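Local coordinates for protein putative hydrolase (Acinetobacter sp. NBRC 100985, PDB 4XUK) that probably hydrolyses organophosphates such as phosphotriesters, and perhaps lactones, at a two-zinc centre of the metallo-beta-lactamase superfamily type, at residues G196-H201 and Y236-K241; N29-I34 and T232-D237; I216-H221 and A262-P267. The protein carries 2 engineered substitutions. All blocks are in the same frame, centred on the assembly; numbering follows the deposited sequence.

Contacts 1 and 3 share the two-zinc centre, and contact 2 lies beside it. Contact 3 is wholly buried, its centre about 5 Å from the centre of the chain, and joins two loops through zinc ligands, bridging waters and apolar packing. Contact 1, its centre about 13 Å from that point and partly buried, supplies one more histidine ligand and backs it with a carboxylate. Contact 2, its centre about 17 Å from the same point, is also partly buried but holds no metal ligand; backbone bonds and apolar side chains do its work. The loop before helix 240-257 is held by 196-201 in contact 1 and by 29-34 in contact 2.

Contact 1 of 3, residues G196-H201 and Y236-K241; sequences GHTPGH and YDIDPK. With ZN (zinc ion), chain D.
His197 and Asp237 form the polar centre of this contact, a histidine-carboxylate hydrogen bond behind a zinc ligand. ND1 of His197 donates to OD1 of Asp237 at 2.8 Å, nearly straight at 167°, with the oxygen at the ring edge close to the ring plane. The carboxylate plane stands almost perpendicular to the imidazole, at 89°, and the N-H meets OD1 nearly along the C-O bond. OD2, the other oxygen of Asp237, takes a weak bond from the backbone N of Ile234. The other ring nitrogen of His197, NE2, binds zinc at 2.2 Å. His108, His110 and Asp218 complete the site.

Two backbone bonds hold the loops together beside this pair. Ile238 N donates to His197 O at 2.9 Å from well above the carbonyl plane, and Asp239 N reaches Gly196 O, also at 2.9 Å. Gly196 has backbone angles at which a beta carbon would run into the preceding carbonyl oxygen, which calls for glycine. Asp239 itself is the N-cap of helix 240-257, its OD1 accepting from Lys242 N.

Apolar packing is slighter. With CD1 anti to CA (chi2 171°), Ile238 carries that methyl to CD of Pro199, 3.8 Å away; the two side chains cross at about a right angle. Phe139 of helix 134-141 touches both residues. Near the zinc side, CB of Tyr236 comes within 3.9 Å of CE1 of His197.

The chemistry is that of a second shell: the bond at ND1 and the zinc at NE2 together hold the ring's rotation, and with NE2 on the metal, ND1 carries the N-H given to Asp237. The carboxylate's negative charge would probably polarise the ring and strengthen NE2 as a zinc donor.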
loop_
_atom_site.group_PDB
_atom_site.type_symbol
_atom_site.label_atom_id
_atom_site.label_comp_id
_atom_site.label_asym_id
_atom_site.label_seq_id
_atom_site.Cartn_x
_atom_site.Cartn_y
_atom_site.Cartn_z
ATOM N N GLY A 196 28.568 -1.270 1.697
ATOM C CA GLY A 196 28.593 -2.124 0.525
ATOM C C GLY A 196 28.010 -1.354 -0.634
ATOM O O GLY A 196 28.689 -1.091 -1.629
ATOM N N HIS A 197 26.735 -0.994 -0.503
ATOM C CA HIS A 197 26.089 -0.147 -1.494
ATOM C C HIS A 197 26.923 1.105 -1.745
ATOM O O HIS A 197 27.104 1.517 -2.887
ATOM C CB HIS A 197 24.689 0.238 -1.032
ATOM C CG HIS A 197 23.968 1.133 -1.983
ATOM N ND1 HIS A 197 23.589 0.735 -3.248
ATOM C CD2 HIS A 197 23.540 2.411 -1.846
ATOM C CE1 HIS A 197 22.959 1.735 -3.846
ATOM N NE2 HIS A 197 22.919 2.759 -3.016
ATOM N N THR A 198 27.417 1.708 -0.666
ATOM C CA THR A 198 28.458 2.732 -0.744
ATOM C C THR A 198 29.416 2.438 0.392
ATOM O O THR A 198 29.046 1.742 1.340
ATOM C CB THR A 198 27.912 4.172 -0.567
ATOM O OG1 THR A 198 27.423 4.343 0.766
ATOM C CG2 THR A 198 26.812 4.486 -1.588
ATOM N N PRO A 199 30.643 2.979 0.323
ATOM C CA PRO A 199 31.616 2.575 1.347
ATOM C C PRO A 199 31.237 2.979 2.773
ATOM O O PRO A 199 31.742 2.364 3.717
ATOM C CB PRO A 199 32.905 3.267 0.892
ATOM C CG PRO A 199 32.743 3.413 -0.595
ATOM C CD PRO A 199 31.278 3.717 -0.785
ATOM N N GLY A 200 30.361 3.970 2.938
ATOM C CA GLY A 200 29.975 4.411 4.270
ATOM C C GLY A 200 28.473 4.398 4.490
ATOM O O GLY A 200 27.938 5.190 5.277
ATOM N N HIS A 201 27.788 3.487 3.802
ATOM C CA HIS A 201 26.341 3.374 3.947
ATOM C C HIS A 201 26.004 2.923 5.353
ATOM O O HIS A 201 26.570 1.946 5.846
ATOM C CB HIS A 201 25.766 2.391 2.921
ATOM C CG HIS A 201 24.269 2.390 2.866
ATOM N ND1 HIS A 201 23.491 1.703 3.773
ATOM C CD2 HIS A 201 23.408 3.001 2.019
ATOM C CE1 HIS A 201 22.214 1.887 3.481
ATOM N NE2 HIS A 201 22.137 2.675 2.425
ATOM N N TYR A 236 23.812 -0.402 -9.067
ATOM C CA TYR A 236 24.034 0.791 -8.254
ATOM C C TYR A 236 25.014 0.565 -7.092
ATOM O O TYR A 236 25.577 1.532 -6.556
ATOM C CB TYR A 236 22.700 1.323 -7.687
ATOM C CG TYR A 236 21.650 1.682 -8.728
ATOM C CD1 TYR A 236 21.991 2.353 -9.893
ATOM C CD2 TYR A 236 20.313 1.352 -8.527
ATOM C CE1 TYR A 236 21.029 2.676 -10.835
ATOM C CE2 TYR A 236 19.349 1.675 -9.461
ATOM C CZ TYR A 236 19.717 2.338 -10.612
ATOM O OH TYR A 236 18.761 2.666 -11.545
ATOM N N ASP A 237 25.174 -0.684 -6.665
ATOM C CA ASP A 237 26.079 -1.006 -5.566
ATOM C C ASP A 237 27.521 -0.696 -5.973
ATOM O O ASP A 237 27.962 -1.100 -7.045
ATOM C CB ASP A 237 25.966 -2.493 -5.188
ATOM C CG ASP A 237 24.625 -2.849 -4.578
ATOM O OD1 ASP A 237 23.954 -1.953 -4.022
ATOM O OD2 ASP A 237 24.234 -4.037 -4.635
ATOM N N ILE A 238 28.257 0.029 -5.134
ATOM C CA ILE A 238 29.675 0.283 -5.431
ATOM C C ILE A 238 30.498 -0.982 -5.162
ATOM O O ILE A 238 31.406 -1.339 -5.935
ATOM C CB ILE A 238 30.229 1.498 -4.646
ATOM C CG1 ILE A 238 29.602 2.793 -5.181
ATOM C CG2 ILE A 238 31.748 1.570 -4.772
ATOM C CD1 ILE A 238 29.892 4.015 -4.357
ATOM N N ASP A 239 30.177 -1.670 -4.073
ATOM C CA ASP A 239 30.747 -2.997 -3.834
ATOM C C ASP A 239 29.599 -3.996 -3.740
ATOM O O ASP A 239 29.037 -4.202 -2.659
ATOM C CB ASP A 239 31.572 -3.003 -2.546
ATOM C CG ASP A 239 32.304 -4.327 -2.305
ATOM O OD1 ASP A 239 31.884 -5.386 -2.820
ATOM O OD2 ASP A 239 33.307 -4.306 -1.566
ATOM N N PRO A 240 29.241 -4.615 -4.876
ATOM C CA PRO A 240 28.091 -5.530 -4.915
ATOM C C PRO A 240 28.229 -6.746 -4.006
ATOM O O PRO A 240 27.233 -7.178 -3.426
ATOM C CB PRO A 240 28.029 -5.966 -6.388
ATOM C CG PRO A 240 29.312 -5.501 -7.014
ATOM C CD PRO A 240 29.755 -4.316 -6.222
ATOM N N LYS A 241 29.415 -7.291 -3.892
ATOM C CA LYS A 241 29.597 -8.403 -3.025
ATOM C C LYS A 241 29.332 -8.073 -1.582
ATOM O O LYS A 241 28.647 -8.771 -0.927
ATOM C CB LYS A 241 30.968 -9.036 -3.171
ATOM C CG LYS A 241 30.885 -10.512 -3.445
ATOM C CD LYS A 241 30.013 -10.843 -4.668
ATOM C CE LYS A 241 28.485 -10.852 -4.432
ATOM N NZ LYS A 241 27.866 -12.123 -4.117
HETATM ZN ZN ZN D . 21.939 4.673 -3.230
#

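Contact 2 of 3, residues N29-I34 and T232-D237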
loop_
_atom_site.group_PDB
_atom_site.type_symbol
_atom_site.label_atom_id
_atom_site.label_comp_id
_atom_site.label_asym_id
_atom_site.label_seq_id
_atom_site.Cartn_x
_atom_site.Cartn_y
_atom_site.Cartn_z
ATOM N N ASN A 29 17.884 -5.159 -16.442
ATOM C CA ASN A 29 19.299 -5.493 -16.588
ATOM C C ASN A 29 20.174 -4.994 -15.437
ATOM O O ASN A 29 21.326 -5.400 -15.316
ATOM C CB ASN A 29 19.855 -4.952 -17.909
ATOM C CG ASN A 29 19.267 -5.651 -19.120
ATOM O OD1 ASN A 29 18.696 -5.010 -20.007
ATOM N ND2 ASN A 29 19.401 -6.972 -19.161
ATOM N N LEU A 30 19.648 -4.100 -14.605
ATOM C CA LEU A 30 20.429 -3.601 -13.473
ATOM C C LEU A 30 20.615 -4.675 -12.402
ATOM O O LEU A 30 21.526 -4.584 -11.577
ATOM C CB LEU A 30 19.803 -2.335 -12.886
ATOM C CG LEU A 30 19.761 -1.118 -13.810
ATOM C CD1 LEU A 30 19.070 0.051 -13.126
ATOM C CD2 LEU A 30 21.160 -0.710 -14.266
ATOM N N PHE A 31 19.763 -5.698 -12.416
ATOM C CA PHE A 31 19.937 -6.816 -11.494
ATOM C C PHE A 31 21.102 -7.669 -11.979
ATOM O O PHE A 31 21.136 -8.081 -13.137
ATOM C CB PHE A 31 18.649 -7.628 -11.369
ATOM C CG PHE A 31 17.526 -6.874 -10.688
ATOM C CD1 PHE A 31 17.620 -6.526 -9.346
ATOM C CD2 PHE A 31 16.390 -6.509 -11.393
ATOM C CE1 PHE A 31 16.592 -5.823 -8.720
ATOM C CE2 PHE A 31 15.363 -5.815 -10.780
ATOM C CZ PHE A 31 15.459 -5.474 -9.442
ATOM N N LYS A 32 22.036 -7.948 -11.104
ATOM C CA LYS A 32 23.310 -8.539 -11.456
ATOM C C LYS A 32 23.393 -10.021 -11.225
ATOM O O LYS A 32 22.848 -10.530 -10.300
ATOM C CB LYS A 32 24.438 -7.867 -10.667
ATOM C CG LYS A 32 24.884 -6.510 -11.160
ATOM C CD LYS A 32 26.399 -6.426 -11.289
ATOM C CE LYS A 32 27.140 -6.485 -9.969
ATOM N NZ LYS A 32 27.906 -7.735 -9.771
ATOM N N ASP A 33 24.106 -10.697 -12.103
ATOM C CA ASP A 33 24.406 -12.104 -11.951
ATOM C C ASP A 33 23.178 -12.963 -11.650
ATOM O O ASP A 33 23.166 -13.775 -10.781
ATOM C CB ASP A 33 25.416 -12.286 -10.859
ATOM C CG ASP A 33 26.737 -11.848 -11.238
ATOM O OD1 ASP A 33 26.951 -11.240 -12.256
ATOM O OD2 ASP A 33 27.597 -12.138 -10.491
ATOM N N ILE A 34 22.141 -12.719 -12.386
ATOM C CA ILE A 34 20.944 -13.539 -12.352
ATOM C C ILE A 34 20.437 -13.562 -13.780
ATOM O O ILE A 34 20.441 -12.534 -14.452
ATOM C CB ILE A 34 19.902 -12.992 -11.322
ATOM C CG1 ILE A 34 18.627 -13.843 -11.306
ATOM C CG2 ILE A 34 19.603 -11.517 -11.568
ATOM C CD1 ILE A 34 17.854 -13.774 -9.981
ATOM N N THR A 232 20.827 -11.362 -4.976
ATOM C CA THR A 232 20.922 -10.584 -6.210
ATOM C C THR A 232 21.413 -9.154 -5.972
ATOM O O THR A 232 20.725 -8.350 -5.348
ATOM C CB THR A 232 19.539 -10.498 -6.898
ATOM O OG1 THR A 232 18.986 -11.815 -7.045
ATOM C CG2 THR A 232 19.646 -9.820 -8.260
ATOM N N ALA A 233 22.592 -8.821 -6.483
ATOM C CA ALA A 233 23.085 -7.454 -6.369
ATOM C C ALA A 233 22.435 -6.546 -7.420
ATOM O O ALA A 233 21.728 -7.016 -8.320
ATOM C CB ALA A 233 24.600 -7.428 -6.491
ATOM N N ILE A 234 22.664 -5.243 -7.303
ATOM C CA ILE A 234 22.199 -4.315 -8.328
ATOM C C ILE A 234 23.376 -3.461 -8.774
ATOM O O ILE A 234 24.326 -3.261 -8.005
ATOM C CB ILE A 234 21.013 -3.449 -7.822
ATOM C CG1 ILE A 234 20.341 -2.720 -8.990
ATOM C CG2 ILE A 234 21.466 -2.504 -6.707
ATOM C CD1 ILE A 234 18.973 -2.162 -8.653
ATOM N N GLU A 235 23.328 -2.979 -10.014
ATOM C CA GLU A 235 24.431 -2.214 -10.599
ATOM C C GLU A 235 24.773 -0.925 -9.831
ATOM O O GLU A 235 25.892 -0.414 -9.942
ATOM C CB GLU A 235 24.125 -1.881 -12.064
ATOM C CG GLU A 235 25.360 -1.848 -12.955
ATOM C CD GLU A 235 26.000 -3.221 -13.101
ATOM O OE1 GLU A 235 26.980 -3.505 -12.379
ATOM O OE2 GLU A 235 25.524 -4.021 -13.940
ATOM N N TYR A 236 23.812 -0.402 -9.067
ATOM C CA TYR A 236 24.034 0.791 -8.254
ATOM C C TYR A 236 25.014 0.565 -7.092
ATOM O O TYR A 236 25.577 1.532 -6.556
ATOM C CB TYR A 236 22.700 1.323 -7.687
ATOM C CG TYR A 236 21.650 1.682 -8.728
ATOM C CD1 TYR A 236 21.991 2.353 -9.893
ATOM C CD2 TYR A 236 20.313 1.352 -8.527
ATOM C CE1 TYR A 236 21.029 2.676 -10.835
ATOM C CE2 TYR A 236 19.349 1.675 -9.461
ATOM C CZ TYR A 236 19.717 2.338 -10.612
ATOM O OH TYR A 236 18.761 2.666 -11.545
ATOM N N ASP A 237 25.174 -0.684 -6.665
ATOM C CA ASP A 237 26.079 -1.006 -5.566
ATOM C C ASP A 237 27.521 -0.696 -5.973
ATOM O O ASP A 237 27.962 -1.100 -7.045
ATOM C CB ASP A 237 25.966 -2.493 -5.188
ATOM C CG ASP A 237 24.625 -2.849 -4.578
ATOM O OD1 ASP A 237 23.954 -1.953 -4.022
ATOM O OD2 ASP A 237 24.234 -4.037 -4.635
HETATM O O HOH W 1 24.069 -10.927 -7.803
#
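Backbone bonds join Leu30-Lys32 to Ala233-Glu235 as a single antiparallel bridge, with Phe31 and Ile234 its non-hydrogen-bonded pair. It ties the loop after strand 14-26 to the loop that supplies Asp237. Glu235 N donates to Leu30 O at 2.9 Å, and Lys32 N to Ala233 O at 3.0 Å. Leu30 O also receives a CA-H...O contact from Ile234. Farther along, one water donates to Lys32 O and accepts from Ala233 N.

Apolar contacts flank the bridge. CD1 of Leu30, anti to CA (chi2 178°), packs on CZ of Tyr236 at 3.5 Å and closely approaches its OH, at 3.1 Å, while CD2 of Leu30 meets CB of Glu235. CG2 of Thr232 touches both CB of Phe31 and CG2 of Ile34, at 3.9 and 3.7 Å; OG1 of Thr232 turns to Arg229 O. Val39 of helix 36-45 packs on Phe31 and Ile34.

Lys32 crosses Glu235 at about a right angle with its methylenes: CD lies 3.2 Å from OE1, whereas NZ stays 5.1 Å from that oxygen. The carboxylate thus meets the aliphatic part of the lysine, and opposite charge adds at most a longer-range attraction.

Contact 3 of 3, residues I216-H221 and A262-P267; sequences IGDIVH and AAPHLP. With ZN (zinc ion), chain C; ZN (zinc ion), chain D.
OD2 of Asp218 is gripped by both zinc ions, that of chain C at 2.1 Å and that of chain D at 2.4 Å, as the bridging carboxylate of a metallo-beta-lactamase two-zinc centre. NE2 of His265 binds the chain C zinc at 2.2 Å; Asp112 and His113 complete that site. CG of Asp218 stands anti to the carbonyl carbon (chi1 -77°), within 3.3 Å of CD2 of His265. OD1 lies 3.1 Å from that CD2 and equally near CG of Pro264, the carboxylate and imidazole planes 47° apart. His221 lies alongside His265; CD2 of His265 sits over one face of the His221 ring, 3.5 Å from its CD2.

One water donates to Gly217 O and Val220 O and accepts from His265 N, while another bridges Gly217 N and Ala262 O. That carbonyl also accepts from Ile216 N at 3.0 Å. Apolar contacts are CD1 of Ile216 on CB of Ala263 and CG1 of Val220 on CD2 of Leu266.

The loops leave parallel strands 211-215 and 260-262 of one sheet of the alpha-beta/beta-alpha sandwich. Helix 240-257 packs on Ile216 and Val220, helix 225-228 on Val220 and Leu266, and strand 54-64 of the other sheet on His265, whose ND1 pairs with Ser57.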
loop_
_atom_site.group_PDB
_atom_site.type_symbol
_atom_site.label_atom_id
_atom_site.label_comp_id
_atom_site.label_asym_id
_atom_site.label_seq_id
_atom_site.Cartn_x
_atom_site.Cartn_y
_atom_site.Cartn_z
ATOM N N ILE A 216 16.367 1.529 6.807
ATOM C CA ILE A 216 17.427 0.672 6.257
ATOM C C ILE A 216 18.280 1.266 5.146
ATOM O O ILE A 216 19.336 0.721 4.823
ATOM C CB ILE A 216 16.869 -0.675 5.740
ATOM C CG1 ILE A 216 15.853 -0.457 4.616
ATOM C CG2 ILE A 216 16.245 -1.455 6.874
ATOM C CD1 ILE A 216 15.577 -1.726 3.800
ATOM N N GLY A 217 17.823 2.354 4.542
ATOM C CA GLY A 217 18.544 2.919 3.417
ATOM C C GLY A 217 18.536 1.962 2.233
ATOM O O GLY A 217 17.571 1.214 2.026
ATOM N N ASP A 218 19.612 1.978 1.460
ATOM C CA ASP A 218 19.653 1.267 0.189
ATOM C C ASP A 218 20.326 -0.105 0.244
ATOM O O ASP A 218 21.115 -0.443 -0.633
ATOM C CB ASP A 218 20.358 2.122 -0.856
ATOM C CG ASP A 218 19.481 3.226 -1.387
ATOM O OD1 ASP A 218 18.437 3.532 -0.766
ATOM O OD2 ASP A 218 19.822 3.766 -2.445
ATOM N N ILE A 219 19.998 -0.900 1.254
ATOM C CA ILE A 219 20.459 -2.282 1.284
ATOM C C ILE A 219 19.546 -3.132 0.399
ATOM O O ILE A 219 19.742 -4.341 0.268
ATOM C CB ILE A 219 20.460 -2.841 2.705
ATOM C CG1 ILE A 219 19.039 -2.838 3.277
ATOM C CG2 ILE A 219 21.392 -2.012 3.595
ATOM C CD1 ILE A 219 18.930 -3.508 4.631
ATOM N N VAL A 220 18.544 -2.492 -0.207
ATOM C CA VAL A 220 17.660 -3.176 -1.149
ATOM C C VAL A 220 16.950 -2.190 -2.085
ATOM O O VAL A 220 16.646 -1.047 -1.689
ATOM C CB VAL A 220 16.659 -4.113 -0.402
ATOM C CG1 VAL A 220 15.491 -3.323 0.194
ATOM C CG2 VAL A 220 16.159 -5.192 -1.335
ATOM N N HIS A 221 16.682 -2.622 -3.319
ATOM C CA HIS A 221 16.095 -1.743 -4.330
ATOM C C HIS A 221 14.791 -2.258 -4.932
ATOM O O HIS A 221 14.300 -1.705 -5.916
ATOM C CB HIS A 221 17.093 -1.488 -5.457
ATOM C CG HIS A 221 18.175 -0.527 -5.091
ATOM N ND1 HIS A 221 19.134 -0.817 -4.147
ATOM C CD2 HIS A 221 18.432 0.733 -5.517
ATOM C CE1 HIS A 221 19.945 0.218 -4.016
ATOM N NE2 HIS A 221 19.538 1.171 -4.833
ATOM N N ALA A 262 11.706 0.834 7.430
ATOM C CA ALA A 262 11.345 1.960 6.582
ATOM C C ALA A 262 12.420 2.073 5.510
ATOM O O ALA A 262 13.591 2.291 5.816
ATOM C CB ALA A 262 11.261 3.237 7.399
ATOM N N ALA A 263 12.024 1.915 4.256
ATOM C CA ALA A 263 12.994 1.812 3.168
ATOM C C ALA A 263 12.769 2.838 2.074
ATOM O O ALA A 263 11.653 2.965 1.563
ATOM C CB ALA A 263 12.941 0.421 2.574
ATOM N N PRO A 264 13.846 3.535 1.657
ATOM C CA PRO A 264 13.677 4.536 0.603
ATOM C C PRO A 264 13.305 3.934 -0.755
ATOM O O PRO A 264 12.694 4.648 -1.554
ATOM C CB PRO A 264 15.058 5.213 0.529
ATOM C CG PRO A 264 16.006 4.204 1.067
ATOM C CD PRO A 264 15.230 3.487 2.153
ATOM N N HIS A 265 13.643 2.669 -1.014
ATOM C CA HIS A 265 13.327 2.072 -2.322
ATOM C C HIS A 265 12.358 0.889 -2.323
ATOM O O HIS A 265 12.379 0.085 -3.258
ATOM C CB HIS A 265 14.623 1.670 -3.045
ATOM C CG HIS A 265 15.469 2.838 -3.428
ATOM N ND1 HIS A 265 14.934 4.004 -3.927
ATOM C CD2 HIS A 265 16.812 3.027 -3.368
ATOM C CE1 HIS A 265 15.914 4.865 -4.158
ATOM N NE2 HIS A 265 17.057 4.290 -3.836
ATOM N N LEU A 266 11.518 0.769 -1.296
ATOM C CA LEU A 266 10.426 -0.208 -1.341
ATOM C C LEU A 266 9.138 0.573 -1.610
ATOM O O LEU A 266 9.102 1.785 -1.381
ATOM C CB LEU A 266 10.369 -1.027 -0.038
ATOM C CG LEU A 266 11.593 -1.927 0.150
ATOM C CD1 LEU A 266 11.565 -2.715 1.466
ATOM C CD2 LEU A 266 11.737 -2.863 -1.025
ATOM N N PRO A 267 8.094 -0.094 -2.147
ATOM C CA PRO A 267 6.895 0.629 -2.599
ATOM C C PRO A 267 6.302 1.564 -1.553
ATOM O O PRO A 267 5.955 1.114 -0.442
ATOM C CB PRO A 267 5.919 -0.502 -2.930
ATOM C CG PRO A 267 6.824 -1.616 -3.410
ATOM C CD PRO A 267 8.037 -1.525 -2.501
HETATM ZN ZN ZN C . 18.934 5.413 -3.472
HETATM ZN ZN ZN D . 21.939 4.673 -3.230
HETATM O O HOH W 2 15.422 0.611 0.192
HETATM O O HOH W 3 15.672 4.230 5.423
#